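Local coordinates for protein phosphoserine aminotransferase (Bacillus alcalophilus, PDB 1W23) that catalyses the reversible, pyridoxal-phosphate-dependent transfer of an amino group between phosphoserine and 2-oxoglutarate, a step of serine biosynthesis, at residues Q3-N8 with Q319-L324; I93-L98 with F136-N141. One frame throughout, in Å; residues are numbered along the deposited sequence.

Contact 1. Residues Q3-N8 with Q319-L324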
loop_
_atom_site.group_PDB
_atom_site.type_symbol
_atom_site.label_atom_id
_atom_site.label_comp_id
_atom_site.label_asym_id
_atom_site.label_seq_id
_atom_site.Cartn_x
_atom_site.Cartn_y
_atom_site.Cartn_z
ATOM N N GLN A 3 16.441 -5.804 27.115
ATOM C CA GLN A 3 16.213 -6.959 26.231
ATOM C C GLN A 3 14.865 -6.801 25.570
ATOM O O GLN A 3 13.900 -6.424 26.257
ATOM C CB GLN A 3 16.259 -8.216 27.092
ATOM C CG GLN A 3 15.137 -8.534 28.066
ATOM C CD GLN A 3 15.272 -9.792 28.900
ATOM O OE1 GLN A 3 14.375 -10.217 29.671
ATOM N NE2 GLN A 3 16.428 -10.505 28.853
ATOM N N VAL A 4 14.737 -7.058 24.277
ATOM C CA VAL A 4 13.441 -7.012 23.577
ATOM C C VAL A 4 13.268 -8.278 22.753
ATOM O O VAL A 4 14.145 -8.642 21.987
ATOM C CB VAL A 4 13.361 -5.765 22.686
ATOM C CG1 VAL A 4 12.092 -5.805 21.862
ATOM C CG2 VAL A 4 13.423 -4.539 23.568
ATOM N N PHE A 5 12.130 -8.934 22.902
ATOM C CA PHE A 5 11.813 -10.165 22.156
ATOM C C PHE A 5 10.535 -9.888 21.367
ATOM O O PHE A 5 9.469 -9.686 21.950
ATOM C CB PHE A 5 11.631 -11.341 23.107
ATOM C CG PHE A 5 12.787 -11.504 24.066
ATOM C CD1 PHE A 5 12.667 -11.150 25.403
ATOM C CD2 PHE A 5 13.992 -12.015 23.607
ATOM C CE1 PHE A 5 13.685 -11.278 26.304
ATOM C CE2 PHE A 5 15.040 -12.163 24.512
ATOM C CZ PHE A 5 14.865 -11.787 25.831
ATOM N N ASN A 6 10.630 -9.878 20.048
ATOM C CA ASN A 6 9.535 -9.430 19.184
ATOM C C ASN A 6 8.686 -10.597 18.669
ATOM O O ASN A 6 9.015 -11.236 17.662
ATOM C CB ASN A 6 10.074 -8.621 18.022
ATOM C CG ASN A 6 8.956 -8.013 17.180
ATOM O OD1 ASN A 6 7.789 -8.219 17.483
ATOM N ND2 ASN A 6 9.359 -7.300 16.122
ATOM N N PHE A 7 7.590 -10.850 19.368
ATOM C CA PHE A 7 6.587 -11.852 19.017
ATOM C C PHE A 7 5.337 -11.225 18.408
ATOM O O PHE A 7 4.258 -11.821 18.417
ATOM C CB PHE A 7 6.225 -12.689 20.248
ATOM C CG PHE A 7 7.306 -13.642 20.698
ATOM C CD1 PHE A 7 8.224 -13.312 21.668
ATOM C CD2 PHE A 7 7.420 -14.911 20.132
ATOM C CE1 PHE A 7 9.195 -14.198 22.077
ATOM C CE2 PHE A 7 8.387 -15.810 20.549
ATOM C CZ PHE A 7 9.285 -15.445 21.516
ATOM N N ASN A 8 5.481 -10.061 17.792
ATOM C CA ASN A 8 4.337 -9.412 17.149
ATOM C C ASN A 8 3.737 -10.274 16.041
ATOM O O ASN A 8 4.436 -10.965 15.275
ATOM C CB ASN A 8 4.778 -8.055 16.548
ATOM C CG ASN A 8 4.755 -6.944 17.551
ATOM O OD1 ASN A 8 3.972 -6.963 18.505
ATOM N ND2 ASN A 8 5.586 -5.930 17.340
ATOM N N GLN A 319 9.500 -8.033 31.194
ATOM C CA GLN A 319 10.711 -8.688 30.800
ATOM C C GLN A 319 11.120 -8.438 29.350
ATOM O O GLN A 319 12.110 -8.951 28.911
ATOM C CB GLN A 319 10.615 -10.191 31.100
ATOM C CG GLN A 319 10.548 -10.509 32.570
ATOM C CD GLN A 319 11.914 -10.235 33.230
ATOM O OE1 GLN A 319 12.943 -10.759 32.760
ATOM N NE2 GLN A 319 11.902 -9.435 34.295
ATOM N N GLY A 320 10.381 -7.584 28.614
ATOM C CA GLY A 320 10.798 -7.186 27.259
ATOM C C GLY A 320 10.165 -7.941 26.160
ATOM O O GLY A 320 10.493 -7.666 24.994
ATOM N N PHE A 321 9.195 -8.820 26.450
ATOM C CA PHE A 321 8.475 -9.540 25.398
ATOM C C PHE A 321 7.370 -8.632 24.811
ATOM O O PHE A 321 6.601 -8.009 25.549
ATOM C CB PHE A 321 7.822 -10.817 25.947
ATOM C CG PHE A 321 8.852 -11.827 26.388
ATOM C CD1 PHE A 321 9.475 -11.771 27.609
ATOM C CD2 PHE A 321 9.209 -12.872 25.525
ATOM C CE1 PHE A 321 10.441 -12.682 27.965
ATOM C CE2 PHE A 321 10.192 -13.753 25.866
ATOM C CZ PHE A 321 10.810 -13.661 27.100
ATOM N N VAL A 322 7.313 -8.592 23.488
ATOM C CA VAL A 322 6.357 -7.745 22.749
ATOM C C VAL A 322 5.419 -8.636 21.961
ATOM O O VAL A 322 5.855 -9.539 21.242
ATOM C CB VAL A 322 7.143 -6.793 21.784
ATOM C CG1 VAL A 322 6.193 -5.969 20.972
ATOM C CG2 VAL A 322 8.060 -5.886 22.593
ATOM N N GLY A 323 4.131 -8.358 22.060
ATOM C CA GLY A 323 3.147 -8.973 21.197
ATOM C C GLY A 323 2.470 -10.234 21.627
ATOM O O GLY A 323 1.735 -10.824 20.846
ATOM N N LEU A 324 2.720 -10.691 22.863
ATOM C CA LEU A 324 2.194 -12.003 23.282
ATOM C C LEU A 324 0.725 -12.007 23.640
ATOM O O LEU A 324 0.162 -13.094 23.805
ATOM C CB LEU A 324 2.995 -12.499 24.487
ATOM C CG LEU A 324 4.409 -12.922 24.222
ATOM C CD1 LEU A 324 5.100 -13.336 25.536
ATOM C CD2 LEU A 324 4.517 -14.071 23.252
#
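A two-stranded parallel sheet joins the N-terminal segment 3-8 to segment 319-324 in this class-V aminotransferase, which has the type I fold of pyridoxal-phosphate enzymes. Phe5 pairs with Phe321 and Asn6 with Val322, so the side chains of each pair share a face of the sheet. On the face that carries Phe5 and Phe321, the two rings overlap obliquely. Their centroids are 4.5 Å apart and their planes meet at 31°. CD1 of Phe5 sits over the centre of the Phe321 ring. Both side chains have CG anti to the carbonyl carbon, beside the backbone N, and sit in register. Phe7 stands beside Phe321 and points the same way, and Phe7 CE1 meets the edge of the Phe321 ring, 3.7 Å from Phe321 CD2. CD2 of Leu324 packs against CB and CG of Phe7. Helices 343-359 and 306-318 complete this apolar cluster: Phe7 touches Leu349, and Leu324 touches Leu313.

The face of Asn6 and Val322 turns to the second subunit. Val322 crosses Val4 obliquely, with Val322 CG2 4.1 Å from Val4 CG1. Val322 CG1 rests 3.5 Å from Asn8 OD1. Met34 of the second subunit packs on Val322 and Asn6, and Asn8 ND2 donates to the backbone O of Glu38 of that subunit.

Gly320 follows helix 306-318 in a Schellman motif. It has positive phi, and Gly320 CA lies 3.3 Å from Gln3 O in a CA-H...O contact. Phe5 N donates to Gly320 O from above the carbonyl plane. Phe7 N donates to Val322 O at 2.9 Å, in the carbonyl plane. Asn6 OD1 accepts from Asn8 N at 3.0 Å, forming an Asx turn. Val322 N donates to Phe5 O at 2.9 Å, nearly along the C=O axis.

Contact 2. Residues I93-L98 with F136-N141; sequences IGNYVL and FQLNEN
Asn95 has CG anti to its backbone N (chi1 -160°), and this carries its amide from strand 93-98 to the loop 136-141. With chi2 near 1°, Asn95 ND2 reaches Gln137 O at 3.0 Å, an almost straight bond at 176°. The acceptor lies in the Asn95 amide plane, and the donor lies on a lone pair of the carbonyl. ND2 also donates to Asp142 OD2, and OD1 is hydrogen-bonded to His117 ND1 on strand 115-121. These three bonds fix the rotation of a buried amide.

Asn139 crosses Asn95 at about a right angle, and its ND2 bonds to Asp142 OD1. Asp142 thus holds both amides, one on each carboxylate oxygen.

Val97 has CG1 anti to its backbone N and CG2 beside it, and both methyls reach the Phe136 ring. The closer, Val97 CG2, lies over one face of the ring, offset toward the rim and 4.0 Å from the centroid, in a CH-pi contact. At the other end, Ile93 is extended beyond CG1. Ile93 CD1 lies 3.5 Å from Asn141 OD1 and 3.9 Å from Asn139 CG. Ile93 N donates to Asn141 O at 2.9 Å, and Asn141 ND2 is held by Gly91 O.

The loop runs roughly antiparallel to the strand, covers the side chains of Ile93, Asn95 and Val97, and leads into strand 142-148. Strand 93-98 belongs to the seven-stranded mixed sheet of the cofactor-binding large domain of the type I fold, where it lies between strands 142-148 and 115-121. Tyr96, on the other side, packs against helix 101-111.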
loop_
_atom_site.group_PDB
_atom_site.type_symbol
_atom_site.label_atom_id
_atom_site.label_comp_id
_atom_site.label_asym_id
_atom_site.label_seq_id
_atom_site.Cartn_x
_atom_site.Cartn_y
_atom_site.Cartn_z
ATOM N N ILE A 93 -20.568 -21.144 -7.304
ATOM C CA ILE A 93 -20.557 -21.053 -5.828
ATOM C C ILE A 93 -19.151 -20.804 -5.337
ATOM O O ILE A 93 -18.212 -21.477 -5.743
ATOM C CB ILE A 93 -21.088 -22.381 -5.241
ATOM C CG1 ILE A 93 -22.555 -22.624 -5.660
ATOM C CG2 ILE A 93 -20.918 -22.433 -3.741
ATOM C CD1 ILE A 93 -23.086 -24.024 -5.263
ATOM N N GLY A 94 -19.021 -19.846 -4.407
ATOM C CA GLY A 94 -17.737 -19.675 -3.701
ATOM C C GLY A 94 -17.747 -20.580 -2.482
ATOM O O GLY A 94 -18.498 -20.357 -1.524
ATOM N N ASN A 95 -16.980 -21.666 -2.540
ATOM C CA ASN A 95 -17.011 -22.714 -1.515
ATOM C C ASN A 95 -15.830 -22.537 -0.567
ATOM O O ASN A 95 -14.696 -22.426 -1.048
ATOM C CB ASN A 95 -16.969 -24.090 -2.207
ATOM C CG ASN A 95 -17.470 -25.218 -1.335
ATOM O OD1 ASN A 95 -17.878 -24.989 -0.182
ATOM N ND2 ASN A 95 -17.480 -26.455 -1.881
ATOM N N TYR A 96 -16.078 -22.460 0.726
ATOM C CA TYR A 96 -15.077 -22.091 1.750
ATOM C C TYR A 96 -14.939 -23.194 2.768
ATOM O O TYR A 96 -15.921 -23.770 3.238
ATOM C CB TYR A 96 -15.549 -20.778 2.506
ATOM C CG TYR A 96 -15.273 -19.574 1.590
ATOM C CD1 TYR A 96 -16.130 -19.317 0.526
ATOM C CD2 TYR A 96 -14.172 -18.750 1.739
ATOM C CE1 TYR A 96 -15.915 -18.258 -0.329
ATOM C CE2 TYR A 96 -13.905 -17.682 0.857
ATOM C CZ TYR A 96 -14.780 -17.434 -0.162
ATOM O OH TYR A 96 -14.551 -16.442 -1.088
ATOM N N VAL A 97 -13.698 -23.435 3.205
ATOM C CA VAL A 97 -13.399 -24.267 4.349
ATOM C C VAL A 97 -13.113 -23.326 5.513
ATOM O O VAL A 97 -12.177 -22.505 5.450
ATOM C CB VAL A 97 -12.233 -25.228 4.127
ATOM C CG1 VAL A 97 -11.973 -26.109 5.361
ATOM C CG2 VAL A 97 -12.441 -26.108 2.904
ATOM N N LEU A 98 -13.906 -23.408 6.580
ATOM C CA LEU A 98 -13.750 -22.526 7.713
ATOM C C LEU A 98 -12.849 -23.141 8.794
ATOM O O LEU A 98 -13.226 -24.155 9.401
ATOM C CB LEU A 98 -15.083 -22.174 8.345
ATOM C CG LEU A 98 -16.085 -21.431 7.406
ATOM C CD1 LEU A 98 -17.371 -21.097 8.167
ATOM C CD2 LEU A 98 -15.460 -20.170 6.818
ATOM N N PHE A 136 -15.061 -32.812 3.188
ATOM C CA PHE A 136 -15.342 -31.642 2.357
ATOM C C PHE A 136 -16.512 -31.924 1.431
ATOM O O PHE A 136 -16.589 -32.920 0.699
ATOM C CB PHE A 136 -14.158 -31.275 1.478
ATOM C CG PHE A 136 -12.962 -30.656 2.189
ATOM C CD1 PHE A 136 -12.794 -30.627 3.557
ATOM C CD2 PHE A 136 -11.959 -30.117 1.388
ATOM C CE1 PHE A 136 -11.636 -30.032 4.093
ATOM C CE2 PHE A 136 -10.872 -29.513 1.934
ATOM C CZ PHE A 136 -10.702 -29.479 3.271
ATOM N N GLN A 137 -17.470 -30.990 1.496
ATOM C CA GLN A 137 -18.677 -31.046 0.685
ATOM C C GLN A 137 -18.458 -30.096 -0.511
ATOM O O GLN A 137 -18.428 -28.872 -0.366
ATOM C CB GLN A 137 -19.911 -30.680 1.485
ATOM C CG GLN A 137 -20.051 -31.588 2.719
ATOM C CD GLN A 137 -19.940 -33.081 2.396
ATOM O OE1 GLN A 137 -19.218 -33.914 2.961
ATOM N NE2 GLN A 137 -20.725 -33.502 1.390
ATOM N N LEU A 138 -18.297 -30.709 -1.677
ATOM C CA LEU A 138 -17.974 -30.035 -2.917
ATOM C C LEU A 138 -19.192 -29.967 -3.819
ATOM O O LEU A 138 -20.094 -30.849 -3.747
ATOM C CB LEU A 138 -16.812 -30.734 -3.602
ATOM C CG LEU A 138 -15.542 -30.942 -2.777
ATOM C CD1 LEU A 138 -14.503 -31.697 -3.603
ATOM C CD2 LEU A 138 -15.052 -29.597 -2.217
ATOM N N ASN A 139 -19.224 -28.960 -4.703
ATOM C CA ASN A 139 -20.356 -28.773 -5.604
ATOM C C ASN A 139 -19.834 -28.757 -7.023
ATOM O O ASN A 139 -18.760 -28.171 -7.281
ATOM C CB ASN A 139 -21.094 -27.434 -5.348
ATOM C CG ASN A 139 -21.505 -27.311 -3.900
ATOM O OD1 ASN A 139 -22.427 -28.004 -3.445
ATOM N ND2 ASN A 139 -20.815 -26.475 -3.138
ATOM N N GLU A 140 -20.575 -29.361 -7.957
ATOM C CA GLU A 140 -20.150 -29.372 -9.368
ATOM C C GLU A 140 -19.959 -27.938 -9.937
ATOM O O GLU A 140 -19.118 -27.754 -10.830
ATOM C CB GLU A 140 -21.167 -30.156 -10.165
ATOM C CG GLU A 140 -22.649 -29.615 -10.279
ATOM C CD GLU A 140 -23.394 -30.494 -11.307
ATOM O OE1 GLU A 140 -24.175 -31.509 -11.102
ATOM O OE2 GLU A 140 -23.165 -30.071 -12.511
ATOM N N ASN A 141 -20.749 -27.008 -9.422
ATOM C CA ASN A 141 -20.690 -25.635 -9.910
ATOM C C ASN A 141 -19.890 -24.744 -8.973
ATOM O O ASN A 141 -20.074 -23.503 -8.990
ATOM C CB ASN A 141 -22.101 -25.089 -10.155
ATOM C CG ASN A 141 -22.986 -25.044 -8.915
ATOM O OD1 ASN A 141 -22.967 -26.008 -8.123
ATOM N ND2 ASN A 141 -23.793 -24.008 -8.732
#

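Overall arrangement
Contact 1 and contact 2 lie on opposite sides of the centre of the chain. Their centres are 40 Å apart, and their nearest atoms are about 22 Å apart, so they do not touch. Contact 1 joins the N-terminal residues to a strand late in the chain, and both segments of contact 2 fall between them in sequence. The Asn8 side chain of contact 1 is about 12 Å from a bound pyridoxal phosphate and about 9 Å from the side chain of Lys196. The Val97 side chain of contact 2 is about 13 Å from a bound pyridoxal phosphate and about 11 Å from the side chain of Asp172. Contact 1 also meets the second subunit; contact 2 does not.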